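Local coordinates for protein phosphoribosylaminoimidazole carboxylase, ATPase subunit (Thermus thermophilus, PDB 3AW8) that probably catalyses the ATP-dependent carboxylation of 5-aminoimidazole ribonucleotide with bicarbonate to N5-carboxyaminoimidazole ribonucleotide in purine biosynthesis, at residues V181-V186 and A228-A233; A194-V199 and E272-S277. All coordinates share one frame; numbering follows the deposited sequence.

The chain passes through 181-186, then 194-199, 228-233 and 272-277. Interaction 1 brings 228-233 back onto 181-186 and closes a loop of 41 residues. Interaction 2 brings 272-277 back to 194-199 and closes a loop of 72 residues. The segments alternate, so the two loops cross. The first segments lie on neighbouring antiparallel strands, 179-187 and 193-204. Ser-182 N and Val-199 O are probably hydrogen-bonded at 2.9 Å, as are Val-186 O and Ala-194 N. Interaction 1 ties helix 220-237 to one face of this sheet. Interaction 2 ties the connection before helix 278-287 to the other face.

Interaction 1 (V181-V186 and A228-A233); sequences VSLLAV and AYALRA
No ring or other flat group stands between Leu-183 or Ala-185 and Ala-230; the contact is made by methyl groups alone. Among the flat groups of the two segments, the guanidinium of Arg-232 has Ala-228 O over one face. It folds back along its own helix, with Ala-228 O about 4.0 Å above its plane and offset toward the rim. It takes no part in the contact with the strand.

Three methyl carbons meet in a small triangle. Leu-183 CD2 lies 3.4 Å from Ala-230 CB, and Ala-185 CB lies 4.0 Å from the same Ala-230 CB. CD2 of Leu-183 also sits 4.0 Å from CB of Ala-185. Leu-183 and Ala-185 are two apart on the strand, so both CB atoms project toward the helix, while that of Leu-184 projects away. CG of Leu-183 is anti to the backbone N (chi1 179°), which carries the CD2 branch to the helix. The small side chains of Ala-185 and Ala-230 let the backbones approach, with Ala-185 CA 6.7 Å from Ala-230 CA. No hydrogen bond joins the segments.

Helix 220-237 packs here on the ATP-grasp part of the large antiparallel sheet. Leu-183 also touches Ala-226, and Ala-185 touches Met-234. Strands 241-250 and 193-204 flank strand 179-187, contributing Leu-245 against Ala-230 and Leu-198 against Leu-183.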
ATOM      1  N   VAL A 181     -26.466   1.503   3.135  1.00 50.48           N
ATOM      2  CA  VAL A 181     -25.450   1.118   2.174  1.00 48.93           C
ATOM      3  C   VAL A 181     -24.866   2.377   1.554  1.00 47.64           C
ATOM      4  O   VAL A 181     -25.428   3.461   1.689  1.00 47.64           O
ATOM      5  CB  VAL A 181     -26.027   0.191   1.058  1.00 50.12           C
ATOM      6  CG1 VAL A 181     -26.568  -1.089   1.683  1.00 50.04           C
ATOM      7  CG2 VAL A 181     -27.109   0.909   0.261  1.00 47.32           C
ATOM      8  N   SER A 182     -23.724   2.242   0.895  1.00 46.64           N
ATOM      9  CA  SER A 182     -23.103   3.393   0.259  1.00 46.30           C
ATOM     10  C   SER A 182     -22.439   2.943  -1.020  1.00 45.75           C
ATOM     11  O   SER A 182     -22.048   1.784  -1.155  1.00 45.81           O
ATOM     12  CB  SER A 182     -22.062   4.034   1.182  1.00 44.32           C
ATOM     13  OG  SER A 182     -20.915   3.221   1.293  1.00 43.71           O
ATOM     14  N   LEU A 183     -22.326   3.864  -1.965  1.00 46.30           N
ATOM     15  CA  LEU A 183     -21.700   3.553  -3.239  1.00 47.41           C
ATOM     16  C   LEU A 183     -20.587   4.548  -3.511  1.00 48.59           C
ATOM     17  O   LEU A 183     -20.837   5.747  -3.634  1.00 50.97           O
ATOM     18  CB  LEU A 183     -22.729   3.614  -4.372  1.00 45.96           C
ATOM     19  CG  LEU A 183     -22.150   3.330  -5.760  1.00 46.94           C
ATOM     20  CD1 LEU A 183     -22.799   2.091  -6.334  1.00 46.01           C
ATOM     21  CD2 LEU A 183     -22.367   4.519  -6.675  1.00 43.96           C
ATOM     22  N   LEU A 184     -19.355   4.061  -3.574  1.00 47.85           N
ATOM     23  CA  LEU A 184     -18.239   4.939  -3.870  1.00 47.47           C
ATOM     24  C   LEU A 184     -18.138   4.986  -5.390  1.00 46.62           C
ATOM     25  O   LEU A 184     -18.083   3.951  -6.048  1.00 46.27           O
ATOM     26  CB  LEU A 184     -16.932   4.400  -3.270  1.00 47.48           C
ATOM     27  CG  LEU A 184     -16.784   4.349  -1.746  1.00 49.05           C
ATOM     28  CD1 LEU A 184     -17.284   5.646  -1.157  1.00 48.86           C
ATOM     29  CD2 LEU A 184     -17.571   3.185  -1.165  1.00 51.52           C
ATOM     30  N   ALA A 185     -18.140   6.188  -5.948  1.00 46.47           N
ATOM     31  CA  ALA A 185     -18.045   6.348  -7.392  1.00 47.90           C
ATOM     32  C   ALA A 185     -16.905   7.296  -7.712  1.00 48.45           C
ATOM     33  O   ALA A 185     -16.494   8.096  -6.871  1.00 49.25           O
ATOM     34  CB  ALA A 185     -19.359   6.895  -7.957  1.00 48.62           C
ATOM     35  N   VAL A 186     -16.395   7.213  -8.930  1.00 48.15           N
ATOM     36  CA  VAL A 186     -15.299   8.078  -9.318  1.00 49.12           C
ATOM     37  C   VAL A 186     -15.397   8.525 -10.771  1.00 49.67           C
ATOM     38  O   VAL A 186     -15.806   7.768 -11.650  1.00 49.19           O
ATOM     39  CB  VAL A 186     -13.944   7.374  -9.059  1.00 48.71           C
ATOM     40  CG1 VAL A 186     -14.043   5.911  -9.426  1.00 48.03           C
ATOM     41  CG2 VAL A 186     -12.835   8.051  -9.849  1.00 49.10           C
ATOM     42  N   ALA A 228     -26.511   4.467 -11.308  1.00 65.09           N
ATOM     43  CA  ALA A 228     -27.273   5.406 -12.119  1.00 64.57           C
ATOM     44  C   ALA A 228     -27.438   6.732 -11.376  1.00 65.59           C
ATOM     45  O   ALA A 228     -27.197   7.812 -11.933  1.00 64.85           O
ATOM     46  CB  ALA A 228     -28.627   4.813 -12.448  1.00 63.92           C
ATOM     47  N   TYR A 229     -27.851   6.653 -10.116  1.00 65.04           N
ATOM     48  CA  TYR A 229     -28.019   7.856  -9.318  1.00 66.15           C
ATOM     49  C   TYR A 229     -26.669   8.571  -9.218  1.00 65.93           C
ATOM     50  O   TYR A 229     -26.587   9.797  -9.324  1.00 65.85           O
ATOM     51  CB  TYR A 229     -28.506   7.507  -7.907  1.00 68.79           C
ATOM     52  CG  TYR A 229     -29.848   6.803  -7.839  1.00 71.08           C
ATOM     53  CD1 TYR A 229     -30.942   7.264  -8.570  1.00 72.59           C
ATOM     54  CD2 TYR A 229     -30.039   5.717  -6.990  1.00 72.32           C
ATOM     55  CE1 TYR A 229     -32.196   6.666  -8.452  1.00 73.23           C
ATOM     56  CE2 TYR A 229     -31.290   5.110  -6.862  1.00 75.07           C
ATOM     57  CZ  TYR A 229     -32.367   5.592  -7.594  1.00 74.42           C
ATOM     58  OH  TYR A 229     -33.613   5.021  -7.444  1.00 73.71           O
ATOM     59  N   ALA A 230     -25.609   7.791  -9.027  1.00 65.08           N
ATOM     60  CA  ALA A 230     -24.265   8.340  -8.890  1.00 63.22           C
ATOM     61  C   ALA A 230     -23.786   9.054 -10.144  1.00 62.77           C
ATOM     62  O   ALA A 230     -23.140  10.100 -10.061  1.00 62.54           O
ATOM     63  CB  ALA A 230     -23.295   7.237  -8.521  1.00 62.70           C
ATOM     64  N   LEU A 231     -24.099   8.489 -11.304  1.00 62.37           N
ATOM     65  CA  LEU A 231     -23.685   9.081 -12.569  1.00 62.31           C
ATOM     66  C   LEU A 231     -24.355  10.441 -12.731  1.00 63.46           C
ATOM     67  O   LEU A 231     -23.734  11.421 -13.167  1.00 62.78           O
ATOM     68  CB  LEU A 231     -24.085   8.171 -13.732  1.00 61.78           C
ATOM     69  CG  LEU A 231     -23.052   7.975 -14.843  1.00 61.52           C
ATOM     70  CD1 LEU A 231     -23.683   7.172 -15.963  1.00 60.33           C
ATOM     71  CD2 LEU A 231     -22.561   9.313 -15.358  1.00 60.01           C
ATOM     72  N   ARG A 232     -25.631  10.498 -12.374  1.00 64.02           N
ATOM     73  CA  ARG A 232     -26.374  11.738 -12.490  1.00 64.58           C
ATOM     74  C   ARG A 232     -25.748  12.826 -11.626  1.00 63.10           C
ATOM     75  O   ARG A 232     -25.531  13.947 -12.085  1.00 61.39           O
ATOM     76  CB  ARG A 232     -27.843  11.512 -12.110  1.00 66.61           C
ATOM     77  CG  ARG A 232     -28.611  10.694 -13.150  1.00 69.83           C
ATOM     78  CD  ARG A 232     -30.089  11.100 -13.227  1.00 72.92           C
ATOM     79  NE  ARG A 232     -30.945  10.359 -12.302  1.00 73.78           N
ATOM     80  CZ  ARG A 232     -31.301   9.088 -12.470  1.00 74.82           C
ATOM     81  NH1 ARG A 232     -30.878   8.407 -13.533  1.00 73.50           N
ATOM     82  NH2 ARG A 232     -32.081   8.497 -11.573  1.00 75.07           N
ATOM     83  N   ALA A 233     -25.438  12.484 -10.384  1.00 62.65           N
ATOM     84  CA  ALA A 233     -24.839  13.437  -9.461  1.00 63.01           C
ATOM     85  C   ALA A 233     -23.480  13.949  -9.944  1.00 62.77           C
ATOM     86  O   ALA A 233     -23.245  15.162  -9.986  1.00 61.88           O
ATOM     87  CB  ALA A 233     -24.700  12.807  -8.081  1.00 62.95           C
TER

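Interaction 2 (A194-V199 and E272-S277)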
ATOM      1  N   ALA A 194     -16.255   5.219 -13.019  1.00 48.54           N
ATOM      2  CA  ALA A 194     -16.095   3.874 -12.476  1.00 47.82           C
ATOM      3  C   ALA A 194     -16.911   3.768 -11.198  1.00 46.64           C
ATOM      4  O   ALA A 194     -17.162   4.779 -10.547  1.00 47.18           O
ATOM      5  CB  ALA A 194     -14.631   3.606 -12.186  1.00 47.94           C
ATOM      6  N   PHE A 195     -17.318   2.556 -10.835  1.00 45.25           N
ATOM      7  CA  PHE A 195     -18.130   2.360  -9.636  1.00 46.56           C
ATOM      8  C   PHE A 195     -17.677   1.142  -8.842  1.00 47.82           C
ATOM      9  O   PHE A 195     -17.318   0.112  -9.422  1.00 48.97           O
ATOM     10  CB  PHE A 195     -19.602   2.196 -10.034  1.00 46.65           C
ATOM     11  CG  PHE A 195     -20.114   3.304 -10.913  1.00 48.01           C
ATOM     12  CD1 PHE A 195     -20.767   4.404 -10.366  1.00 48.16           C
ATOM     13  CD2 PHE A 195     -19.868   3.288 -12.284  1.00 46.06           C
ATOM     14  CE1 PHE A 195     -21.161   5.472 -11.172  1.00 48.22           C
ATOM     15  CE2 PHE A 195     -20.257   4.352 -13.092  1.00 47.00           C
ATOM     16  CZ  PHE A 195     -20.903   5.447 -12.536  1.00 46.72           C
ATOM     17  N   TYR A 196     -17.692   1.263  -7.516  1.00 46.73           N
ATOM     18  CA  TYR A 196     -17.295   0.169  -6.631  1.00 47.08           C
ATOM     19  C   TYR A 196     -18.538  -0.601  -6.247  1.00 46.97           C
ATOM     20  O   TYR A 196     -19.647  -0.092  -6.354  1.00 47.86           O
ATOM     21  CB  TYR A 196     -16.647   0.706  -5.340  1.00 45.08           C
ATOM     22  CG  TYR A 196     -15.232   1.186  -5.506  1.00 45.06           C
ATOM     23  CD1 TYR A 196     -14.155   0.304  -5.388  1.00 44.97           C
ATOM     24  CD2 TYR A 196     -14.966   2.513  -5.854  1.00 43.80           C
ATOM     25  CE1 TYR A 196     -12.838   0.736  -5.623  1.00 42.56           C
ATOM     26  CE2 TYR A 196     -13.667   2.951  -6.094  1.00 41.81           C
ATOM     27  CZ  TYR A 196     -12.611   2.060  -5.984  1.00 42.03           C
ATOM     28  OH  TYR A 196     -11.348   2.485  -6.304  1.00 38.69           O
ATOM     29  N   PRO A 197     -18.374  -1.848  -5.795  1.00 47.75           N
ATOM     30  CA  PRO A 197     -19.564  -2.601  -5.404  1.00 48.60           C
ATOM     31  C   PRO A 197     -20.253  -1.818  -4.286  1.00 49.26           C
ATOM     32  O   PRO A 197     -19.605  -1.043  -3.588  1.00 50.94           O
ATOM     33  CB  PRO A 197     -18.982  -3.916  -4.893  1.00 47.60           C
ATOM     34  CG  PRO A 197     -17.746  -4.074  -5.721  1.00 48.49           C
ATOM     35  CD  PRO A 197     -17.167  -2.688  -5.727  1.00 47.80           C
ATOM     36  N   LEU A 198     -21.558  -1.996  -4.128  1.00 50.00           N
ATOM     37  CA  LEU A 198     -22.260  -1.314  -3.055  1.00 50.87           C
ATOM     38  C   LEU A 198     -21.612  -1.846  -1.794  1.00 50.26           C
ATOM     39  O   LEU A 198     -20.982  -2.898  -1.824  1.00 50.63           O
ATOM     40  CB  LEU A 198     -23.756  -1.660  -3.059  1.00 54.14           C
ATOM     41  CG  LEU A 198     -24.681  -0.864  -3.987  1.00 57.20           C
ATOM     42  CD1 LEU A 198     -26.071  -1.465  -3.946  1.00 58.24           C
ATOM     43  CD2 LEU A 198     -24.730   0.600  -3.554  1.00 56.80           C
ATOM     44  N   VAL A 199     -21.759  -1.128  -0.690  1.00 49.29           N
ATOM     45  CA  VAL A 199     -21.164  -1.557   0.564  1.00 48.36           C
ATOM     46  C   VAL A 199     -22.205  -1.403   1.662  1.00 49.44           C
ATOM     47  O   VAL A 199     -22.952  -0.422   1.678  1.00 48.95           O
ATOM     48  CB  VAL A 199     -19.913  -0.690   0.907  1.00 48.46           C
ATOM     49  CG1 VAL A 199     -19.326  -1.105   2.253  1.00 47.23           C
ATOM     50  CG2 VAL A 199     -18.870  -0.829  -0.188  1.00 46.88           C
ATOM     51  N   GLU A 272      -7.019  -3.233   0.120  1.00 41.74           N
ATOM     52  CA  GLU A 272      -6.614  -4.602  -0.188  1.00 43.71           C
ATOM     53  C   GLU A 272      -7.762  -5.431  -0.774  1.00 43.77           C
ATOM     54  O   GLU A 272      -7.518  -6.424  -1.452  1.00 45.22           O
ATOM     55  CB  GLU A 272      -6.040  -5.302   1.043  1.00 42.29           C
ATOM     56  CG  GLU A 272      -6.672  -4.872   2.327  1.00 49.37           C
ATOM     57  CD  GLU A 272      -5.889  -3.769   2.997  1.00 51.63           C
ATOM     58  OE1 GLU A 272      -6.515  -2.793   3.460  1.00 54.64           O
ATOM     59  OE2 GLU A 272      -4.648  -3.887   3.066  1.00 50.55           O
ATOM     60  N   GLY A 273      -9.004  -5.006  -0.543  1.00 43.56           N
ATOM     61  CA  GLY A 273     -10.156  -5.735  -1.060  1.00 44.36           C
ATOM     62  C   GLY A 273     -10.681  -5.387  -2.456  1.00 46.23           C
ATOM     63  O   GLY A 273     -11.682  -5.953  -2.899  1.00 46.12           O
ATOM     64  N   ALA A 274     -10.037  -4.452  -3.149  1.00 45.51           N
ATOM     65  CA  ALA A 274     -10.463  -4.078  -4.497  1.00 45.79           C
ATOM     66  C   ALA A 274      -9.202  -3.966  -5.344  1.00 46.90           C
ATOM     67  O   ALA A 274      -8.119  -3.739  -4.812  1.00 49.37           O
ATOM     68  CB  ALA A 274     -11.211  -2.755  -4.475  1.00 42.86           C
ATOM     69  N   GLU A 275      -9.325  -4.118  -6.655  1.00 45.79           N
ATOM     70  CA  GLU A 275      -8.142  -4.058  -7.497  1.00 46.03           C
ATOM     71  C   GLU A 275      -7.439  -2.713  -7.437  1.00 44.74           C
ATOM     72  O   GLU A 275      -6.230  -2.621  -7.665  1.00 45.81           O
ATOM     73  CB  GLU A 275      -8.488  -4.400  -8.950  1.00 47.78           C
ATOM     74  CG  GLU A 275      -7.268  -4.855  -9.743  1.00 53.44           C
ATOM     75  CD  GLU A 275      -6.595  -6.075  -9.117  1.00 56.34           C
ATOM     76  OE1 GLU A 275      -5.381  -6.294  -9.351  1.00 55.66           O
ATOM     77  OE2 GLU A 275      -7.291  -6.823  -8.393  1.00 58.97           O
ATOM     78  N   THR A 276      -8.197  -1.666  -7.135  1.00 42.82           N
ATOM     79  CA  THR A 276      -7.648  -0.320  -7.049  1.00 40.95           C
ATOM     80  C   THR A 276      -8.317   0.348  -5.871  1.00 40.45           C
ATOM     81  O   THR A 276      -9.547   0.348  -5.769  1.00 40.47           O
ATOM     82  CB  THR A 276      -7.958   0.520  -8.312  1.00 42.50           C
ATOM     83  OG1 THR A 276      -7.615  -0.220  -9.488  1.00 44.23           O
ATOM     84  CG2 THR A 276      -7.152   1.812  -8.296  1.00 42.64           C
ATOM     85  N   SER A 277      -7.518   0.925  -4.980  1.00 39.58           N
ATOM     86  CA  SER A 277      -8.079   1.579  -3.811  1.00 37.12           C
ATOM     87  C   SER A 277      -8.769   2.872  -4.216  1.00 36.75           C
ATOM     88  O   SER A 277      -8.488   3.465  -5.273  1.00 34.20           O
ATOM     89  CB  SER A 277      -6.989   1.878  -2.775  1.00 38.05           C
ATOM     90  OG  SER A 277      -6.308   3.084  -3.075  1.00 39.68           O
TER
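A tyrosine from the ATP-grasp part of the large antiparallel sheet joins here to the start of a helix: Tyr-196, in segment 194-199, reaches Thr-276 and Ser-277, just ahead of helix 278-287. Its hydroxyl makes the hydrogen bond across the contact. Tyr-196 OH donates to Thr-276 O at 2.8 Å. The C=O...OH angle is 128°. The donor stands above the carbonyl plane, 50° out of it, and so does not use a lone pair direction. Thr-276 O lies at the edge of the tyrosine ring, in its plane.

Ala-274 CB is also at the edge of the ring, 4.0 Å from Tyr-196 CE1. The ring edge is thus met by the Ala-274 methyl and the Thr-276 carbonyl. Ser-277 O lies near the hydroxyl, 3.2 Å from Tyr-196 OH. CG of Tyr-196 is anti to the carbonyl carbon (chi1 -76°). This torsion carries the ring away from its own carbonyl, and the hydroxyl thereby reaches the carbonyl of Thr-276. On the sheet side, the backbone of Tyr-196 pairs with that of Leu-184, and its side chain packs on Leu-184.

Other bonds hold the accepting segment. Thr-276 OG1 bonds to Ser-293 O. Glu-275 O accepts a hydrogen bond from His-322 NE2 of the second subunit, so the segment also reaches the dimer partner. Ser-277 OG bonds to Glu-280 N. This is a serine N-cap, with the side chain taking a backbone NH of the first turn of helix 278-287.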